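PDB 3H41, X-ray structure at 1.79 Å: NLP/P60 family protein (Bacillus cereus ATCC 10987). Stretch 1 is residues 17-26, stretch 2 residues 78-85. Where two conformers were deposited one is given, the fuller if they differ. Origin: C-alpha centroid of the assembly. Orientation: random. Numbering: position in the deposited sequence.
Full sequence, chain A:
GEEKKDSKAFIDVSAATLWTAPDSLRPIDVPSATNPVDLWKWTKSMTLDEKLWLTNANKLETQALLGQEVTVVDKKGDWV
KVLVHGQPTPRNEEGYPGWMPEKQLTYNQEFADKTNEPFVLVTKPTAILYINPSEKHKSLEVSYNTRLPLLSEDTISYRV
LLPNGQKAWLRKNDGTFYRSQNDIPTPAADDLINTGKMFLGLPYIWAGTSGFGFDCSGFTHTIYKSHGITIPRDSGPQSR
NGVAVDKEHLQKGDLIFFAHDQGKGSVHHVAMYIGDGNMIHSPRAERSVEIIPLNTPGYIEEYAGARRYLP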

ATOM      1  N   THR A  17       9.688  -0.929  -4.064  1.00 12.52           N
ATOM      2  CA  THR A  17       8.949  -1.007  -5.308  1.00 10.72           C
ATOM      3  C   THR A  17       9.404  -2.267  -6.026  1.00 12.40           C
ATOM      4  O   THR A  17      10.611  -2.488  -6.183  1.00 15.27           O
ATOM      5  CB  THR A  17       9.270   0.242  -6.118  1.00 10.43           C
ATOM      6  OG1 THR A  17       8.841   1.382  -5.356  1.00 13.16           O
ATOM      7  CG2 THR A  17       8.534   0.232  -7.469  1.00 10.14           C
ATOM      8  N   LEU A  18       8.429  -3.098  -6.395  1.00 12.63           N
ATOM      9  CA  LEU A  18       8.681  -4.335  -7.081  1.00 10.94           C
ATOM     10  C   LEU A  18       8.430  -4.184  -8.594  1.00 13.22           C
ATOM     11  O   LEU A  18       7.406  -3.644  -9.030  1.00 14.25           O
ATOM     12  CB  LEU A  18       7.795  -5.441  -6.510  1.00 10.46           C
ATOM     13  CG  LEU A  18       8.342  -6.070  -5.203  1.00 15.57           C
ATOM     14  CD1 LEU A  18       8.283  -5.088  -4.050  1.00 19.00           C
ATOM     15  CD2 LEU A  18       7.515  -7.335  -4.916  1.00 16.52           C
ATOM     16  N   TRP A  19       9.370  -4.699  -9.363  1.00 11.04           N
ATOM     17  CA  TRP A  19       9.426  -4.524 -10.838  1.00 14.02           C
ATOM     18  C   TRP A  19       9.012  -5.826 -11.526  1.00 14.83           C
ATOM     19  O   TRP A  19       9.195  -6.897 -10.956  1.00 14.13           O
ATOM     20  CB  TRP A  19      10.845  -4.092 -11.276  1.00 16.17           C
ATOM     21  CG  TRP A  19      11.163  -2.719 -10.763  1.00 10.04           C
ATOM     22  CD1 TRP A  19      11.418  -2.397  -9.468  1.00 14.97           C
ATOM     23  CD2 TRP A  19      11.155  -1.465 -11.484  1.00 10.71           C
ATOM     24  NE1 TRP A  19      11.593  -1.058  -9.328  1.00 11.73           N
ATOM     25  CE2 TRP A  19      11.449  -0.450 -10.548  1.00 10.84           C
ATOM     26  CE3 TRP A  19      10.983  -1.108 -12.831  1.00 14.73           C
ATOM     27  CZ2 TRP A  19      11.541   0.915 -10.903  1.00 12.65           C
ATOM     28  CZ3 TRP A  19      11.054   0.227 -13.178  1.00 11.54           C
ATOM     29  CH2 TRP A  19      11.354   1.229 -12.223  1.00 17.11           C
ATOM     30  N   THR A  20       8.478  -5.727 -12.746  1.00 14.00           N
ATOM     31  CA  THR A  20       8.096  -6.895 -13.508  1.00 14.74           C
ATOM     32  C   THR A  20       9.326  -7.620 -14.040  1.00 13.64           C
ATOM     33  O   THR A  20       9.230  -8.750 -14.432  1.00 17.90           O
ATOM     34  CB  THR A  20       7.210  -6.516 -14.710  1.00 14.42           C
ATOM     35  OG1 THR A  20       7.905  -5.546 -15.516  1.00 13.99           O
ATOM     36  CG2 THR A  20       5.873  -5.955 -14.212  1.00 10.07           C
ATOM     37  N   ALA A  21      10.486  -6.977 -14.060  1.00 15.15           N
ATOM     38  CA  ALA A  21      11.724  -7.635 -14.464  1.00 13.88           C
ATOM     39  C   ALA A  21      12.813  -6.979 -13.682  1.00 16.69           C
ATOM     40  O   ALA A  21      12.659  -5.823 -13.310  1.00 17.87           O
ATOM     41  CB  ALA A  21      11.982  -7.458 -15.987  1.00 15.60           C
ATOM     42  N   PRO A  22      13.916  -7.690 -13.426  1.00 14.92           N
ATOM     43  CA  PRO A  22      15.023  -7.029 -12.742  1.00 16.63           C
ATOM     44  C   PRO A  22      15.794  -6.094 -13.701  1.00 16.53           C
ATOM     45  O   PRO A  22      15.532  -6.117 -14.915  1.00 17.14           O
ATOM     46  CB  PRO A  22      15.894  -8.213 -12.299  1.00 19.67           C
ATOM     47  CG  PRO A  22      15.640  -9.251 -13.368  1.00 18.79           C
ATOM     48  CD  PRO A  22      14.241  -9.086 -13.811  1.00 16.11           C
ATOM     49  N   ASP A  23      16.637  -5.233 -13.134  1.00 17.60           N
ATOM     50  CA  ASP A  23      17.526  -4.368 -13.936  0.50 20.24           C
ATOM     51  C   ASP A  23      16.810  -3.470 -14.918  1.00 20.90           C
ATOM     52  O   ASP A  23      17.331  -3.217 -16.022  1.00 23.24           O
ATOM     53  CB  ASP A  23      18.478  -5.214 -14.790  0.50 22.01           C
ATOM     54  CG  ASP A  23      19.294  -6.144 -13.982  0.50 21.32           C
ATOM     55  OD1 ASP A  23      20.081  -5.635 -13.169  0.50 16.26           O
ATOM     56  OD2 ASP A  23      19.145  -7.372 -14.188  0.50 20.93           O
ATOM     57  N   SER A  24      15.617  -2.994 -14.566  1.00 20.18           N
ATOM     58  CA  SER A  24      14.817  -2.191 -15.503  1.00 19.79           C
ATOM     59  C   SER A  24      14.738  -0.732 -15.090  1.00 18.90           C
ATOM     60  O   SER A  24      13.895   0.001 -15.593  1.00 23.43           O
ATOM     61  CB  SER A  24      13.400  -2.762 -15.588  1.00 21.74           C
ATOM     62  OG  SER A  24      13.476  -4.030 -16.211  1.00 26.47           O
ATOM     63  N   LEU A  25      15.611  -0.301 -14.195  1.00 14.93           N
ATOM     64  CA  LEU A  25      15.516   1.075 -13.672  1.00 15.05           C
ATOM     65  C   LEU A  25      15.982   2.072 -14.726  1.00 15.68           C
ATOM     66  O   LEU A  25      16.945   1.813 -15.424  1.00 15.79           O
ATOM     67  CB  LEU A  25      16.445   1.269 -12.474  1.00 17.56           C
ATOM     68  CG  LEU A  25      16.221   0.550 -11.151  1.00 22.88           C
ATOM     69  CD1 LEU A  25      17.392   0.817 -10.215  1.00 17.65           C
ATOM     70  CD2 LEU A  25      14.966   1.029 -10.509  1.00 16.80           C
ATOM     71  N   ARG A  26      15.335   3.223 -14.822  1.00 11.80           N
ATOM     72  CA  ARG A  26      15.952   4.397 -15.430  1.00 10.31           C
ATOM     73  C   ARG A  26      16.757   5.147 -14.387  1.00 15.21           C
ATOM     74  O   ARG A  26      16.547   4.966 -13.180  1.00 15.89           O
ATOM     75  CB  ARG A  26      14.865   5.336 -15.940  1.00 11.86           C
ATOM     76  CG  ARG A  26      13.908   4.736 -16.920  1.00 12.63           C
ATOM     77  CD  ARG A  26      12.689   5.662 -17.045  1.00 13.03           C
ATOM     78  NE  ARG A  26      11.945   5.725 -15.798  1.00 11.18           N
ATOM     79  CZ  ARG A  26      10.772   6.322 -15.650  1.00 11.45           C
ATOM     80  NH1 ARG A  26      10.203   6.972 -16.669  1.00 10.85           N
ATOM     81  NH2 ARG A  26      10.160   6.252 -14.472  1.00 14.47           N
ATOM     82  N   ASP A  78      22.172  -8.382  -8.521  1.00 28.28           N
ATOM     83  CA  ASP A  78      21.778  -7.615  -7.327  1.00 27.20           C
ATOM     84  C   ASP A  78      20.258  -7.640  -7.046  1.00 24.36           C
ATOM     85  O   ASP A  78      19.805  -7.070  -6.055  1.00 24.41           O
ATOM     86  CB  ASP A  78      22.217  -6.154  -7.481  1.00 28.28           C
ATOM     87  CG  ASP A  78      23.732  -5.988  -7.528  1.00 34.40           C
ATOM     88  OD1 ASP A  78      24.458  -6.722  -6.826  1.00 33.42           O
ATOM     89  OD2 ASP A  78      24.207  -5.102  -8.264  1.00 44.41           O
ATOM     90  N   TRP A  79      19.485  -8.282  -7.918  1.00 22.10           N
ATOM     91  CA  TRP A  79      18.033  -8.320  -7.800  1.00 18.36           C
ATOM     92  C   TRP A  79      17.509  -9.665  -7.330  1.00 19.70           C
ATOM     93  O   TRP A  79      18.037 -10.710  -7.701  1.00 18.87           O
ATOM     94  CB  TRP A  79      17.401  -7.977  -9.145  1.00 19.96           C
ATOM     95  CG  TRP A  79      17.626  -6.556  -9.538  1.00 18.01           C
ATOM     96  CD1 TRP A  79      18.779  -6.026 -10.027  1.00 18.88           C
ATOM     97  CD2 TRP A  79      16.689  -5.455  -9.433  1.00 14.73           C
ATOM     98  NE1 TRP A  79      18.606  -4.677 -10.292  1.00 18.50           N
ATOM     99  CE2 TRP A  79      17.341  -4.306  -9.912  1.00 18.42           C
ATOM    100  CE3 TRP A  79      15.361  -5.347  -9.014  1.00 16.03           C
ATOM    101  CZ2 TRP A  79      16.712  -3.055  -9.967  1.00 17.47           C
ATOM    102  CZ3 TRP A  79      14.746  -4.131  -9.077  1.00 16.76           C
ATOM    103  CH2 TRP A  79      15.422  -2.990  -9.550  1.00 15.57           C
ATOM    104  N   VAL A  80      16.448  -9.630  -6.517  1.00 17.10           N
ATOM    105  CA  VAL A  80      15.723 -10.832  -6.115  1.00 15.94           C
ATOM    106  C   VAL A  80      14.287 -10.762  -6.571  1.00 18.42           C
ATOM    107  O   VAL A  80      13.711  -9.675  -6.671  1.00 16.08           O
ATOM    108  CB  VAL A  80      15.756 -11.082  -4.585  1.00 17.82           C
ATOM    109  CG1 VAL A  80      17.119 -11.674  -4.197  1.00 17.91           C
ATOM    110  CG2 VAL A  80      15.450  -9.793  -3.748  1.00 16.94           C
ATOM    111  N   LYS A  81      13.701 -11.935  -6.806  1.00 15.76           N
ATOM    112  CA  LYS A  81      12.298 -12.065  -7.041  1.00 18.91           C
ATOM    113  C   LYS A  81      11.725 -12.537  -5.720  1.00 16.92           C
ATOM    114  O   LYS A  81      12.327 -13.409  -5.073  1.00 17.67           O
ATOM    115  CB  LYS A  81      12.007 -13.045  -8.175  1.00 19.76           C
ATOM    116  CG  LYS A  81      10.543 -13.004  -8.606  1.00 22.88           C
ATOM    117  CD  LYS A  81      10.220 -14.015  -9.684  1.00 23.22           C
ATOM    118  CE  LYS A  81       8.736 -13.941  -9.990  1.00 28.89           C
ATOM    119  NZ  LYS A  81       8.345 -14.964 -10.981  1.00 31.71           N
ATOM    120  N   VAL A  82      10.624 -11.897  -5.301  1.00 13.82           N
ATOM    121  CA  VAL A  82       9.996 -12.121  -3.989  1.00 12.14           C
ATOM    122  C   VAL A  82       8.501 -12.273  -4.148  1.00 13.97           C
ATOM    123  O   VAL A  82       7.930 -11.864  -5.163  1.00 15.28           O
ATOM    124  CB  VAL A  82      10.358 -11.002  -2.950  1.00 15.31           C
ATOM    125  CG1 VAL A  82      11.851 -10.785  -2.883  1.00 13.74           C
ATOM    126  CG2 VAL A  82       9.684  -9.652  -3.266  1.00 14.80           C
ATOM    127  N   LEU A  83       7.886 -12.955  -3.194  1.00 14.07           N
ATOM    128  CA  LEU A  83       6.442 -12.987  -3.058  1.00 15.44           C
ATOM    129  C   LEU A  83       6.064 -12.219  -1.783  1.00 16.22           C
ATOM    130  O   LEU A  83       6.472 -12.591  -0.671  1.00 14.59           O
ATOM    131  CB  LEU A  83       5.914 -14.436  -2.976  1.00 14.85           C
ATOM    132  CG  LEU A  83       6.427 -15.361  -4.081  1.00 18.38           C
ATOM    133  CD1 LEU A  83       5.886 -16.803  -3.866  1.00 19.72           C
ATOM    134  CD2 LEU A  83       6.052 -14.807  -5.465  1.00 17.02           C
ATOM    135  N   VAL A  84       5.273 -11.160  -1.950  1.00 15.32           N
ATOM    136  CA  VAL A  84       4.888 -10.304  -0.844  1.00 14.99           C
ATOM    137  C   VAL A  84       3.703 -10.884  -0.109  1.00 14.79           C
ATOM    138  O   VAL A  84       2.593 -11.017  -0.645  1.00 14.17           O
ATOM    139  CB  VAL A  84       4.553  -8.853  -1.311  1.00 14.49           C
ATOM    140  CG1 VAL A  84       4.161  -7.965  -0.074  1.00 15.22           C
ATOM    141  CG2 VAL A  84       5.744  -8.218  -2.132  1.00 12.12           C
ATOM    142  N   HIS A  85       3.924 -11.238   1.142  1.00 18.26           N
ATOM    143  CA  HIS A  85       2.861 -11.840   1.928  1.00 17.09           C
ATOM    144  C   HIS A  85       1.860 -10.723   2.239  1.00 19.94           C
ATOM    145  O   HIS A  85       2.244  -9.563   2.492  1.00 21.00           O
ATOM    146  CB  HIS A  85       3.402 -12.378   3.261  1.00 17.26           C
ATOM    147  CG  HIS A  85       4.416 -13.483   3.130  1.00 19.86           C
ATOM    148  ND1 HIS A  85       4.795 -14.270   4.202  1.00 20.34           N
ATOM    149  CD2 HIS A  85       5.116 -13.940   2.067  1.00 23.15           C
ATOM    150  CE1 HIS A  85       5.683 -15.163   3.799  1.00 21.41           C
ATOM    151  NE2 HIS A  85       5.914 -14.971   2.512  1.00 22.84           N
TER
HETATM  152  O   HOH W   1      21.988  -6.753 -11.230  1.00 28.78           O

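The contact between residues 17-26 and 78-85 is made mostly by side chains, with the backbone at Pro22 and Asp23 also packing on the indole of Trp79. No direct hydrogen bond crosses it, and the two strands involved, 17-19 and 79-84, do not pair: their axes come no closer than 8.6 Å and their N-to-C directions differ by 108°. The contact is mainly apolar packing; the two stretches together bury 366 Å², most of it around a single tryptophan.

At the start of stretch 2, Asp78 does not touch stretch 1 directly, but its backbone takes part in a bridge. Water 1 donates to Asp23 OD1 (2.9 Å from the water O) and accepts from Asp78 N (3.2 Å from the water O), so the exposed carboxylate of Asp23 is tied to the main chain just ahead of the strand.

Trp79 is the centre of the contact. Its CA-to-CB bond points toward stretch 1, and with chi1 in the m well the indole meets Trp19 at the end of strand 17-19 and Pro22, Asp23 and Leu25 in the loop that follows. Near its root, Pro22 CB lies 3.5 Å from Trp79 CB, and Pro22 CA and Asp23 N sit over one face of the indole; here the CA atoms of Pro22 and Trp79 are 5.9 Å apart. A proline suits this place because its compact ring offers an apolar surface that can lie close to the tryptophan. Asp23 has a positive phi (58°), and although its CA-to-CB bond points away, the end of its side chain comes back nearer to stretch 2. Its OD1 approaches Trp79 NE1 to 3.4 Å, but the angle is poor and the pair is not a hydrogen bond. Within the same loop, Ser24 OG donates to Pro22 O at 3.2 Å.

The far end of the indole is met at its edge. Leu25, pointing toward stretch 2, brings CG to 3.8 Å from Trp79 CZ2, while Trp19 CD1 lies 3.8 Å from Trp79 CZ3. The two tryptophans form an offset edge-to-face pair: the edge of Trp79 is directed toward the face of Trp19, with Trp79 CH2 over that face, the planes at 83° and the centroids of the Trp19 five-membered ring and the Trp79 six-membered ring 5.4 Å apart. Such an arrangement brings ring hydrogens toward a pi surface and allows two large, buried aromatic groups to pack closely.

Beyond Trp79, Val80 points away and Lys81 sideways, and neither touches stretch 1. Val82 resumes the contact, its CG2 lying 3.6 Å from Leu18 CD2. Leu83 again points away. Val84 then directs its CA-to-CB bond toward stretch 1, and its CG2 comes within 3.4 Å of the same Leu18 CD2. Leu18 itself starts sideways, but its longer side chain carries that methyl to both valines. The branched, apolar valines suit this buried end, where all three side chains meet through methyl groups. His85, beyond the strand, is out of reach.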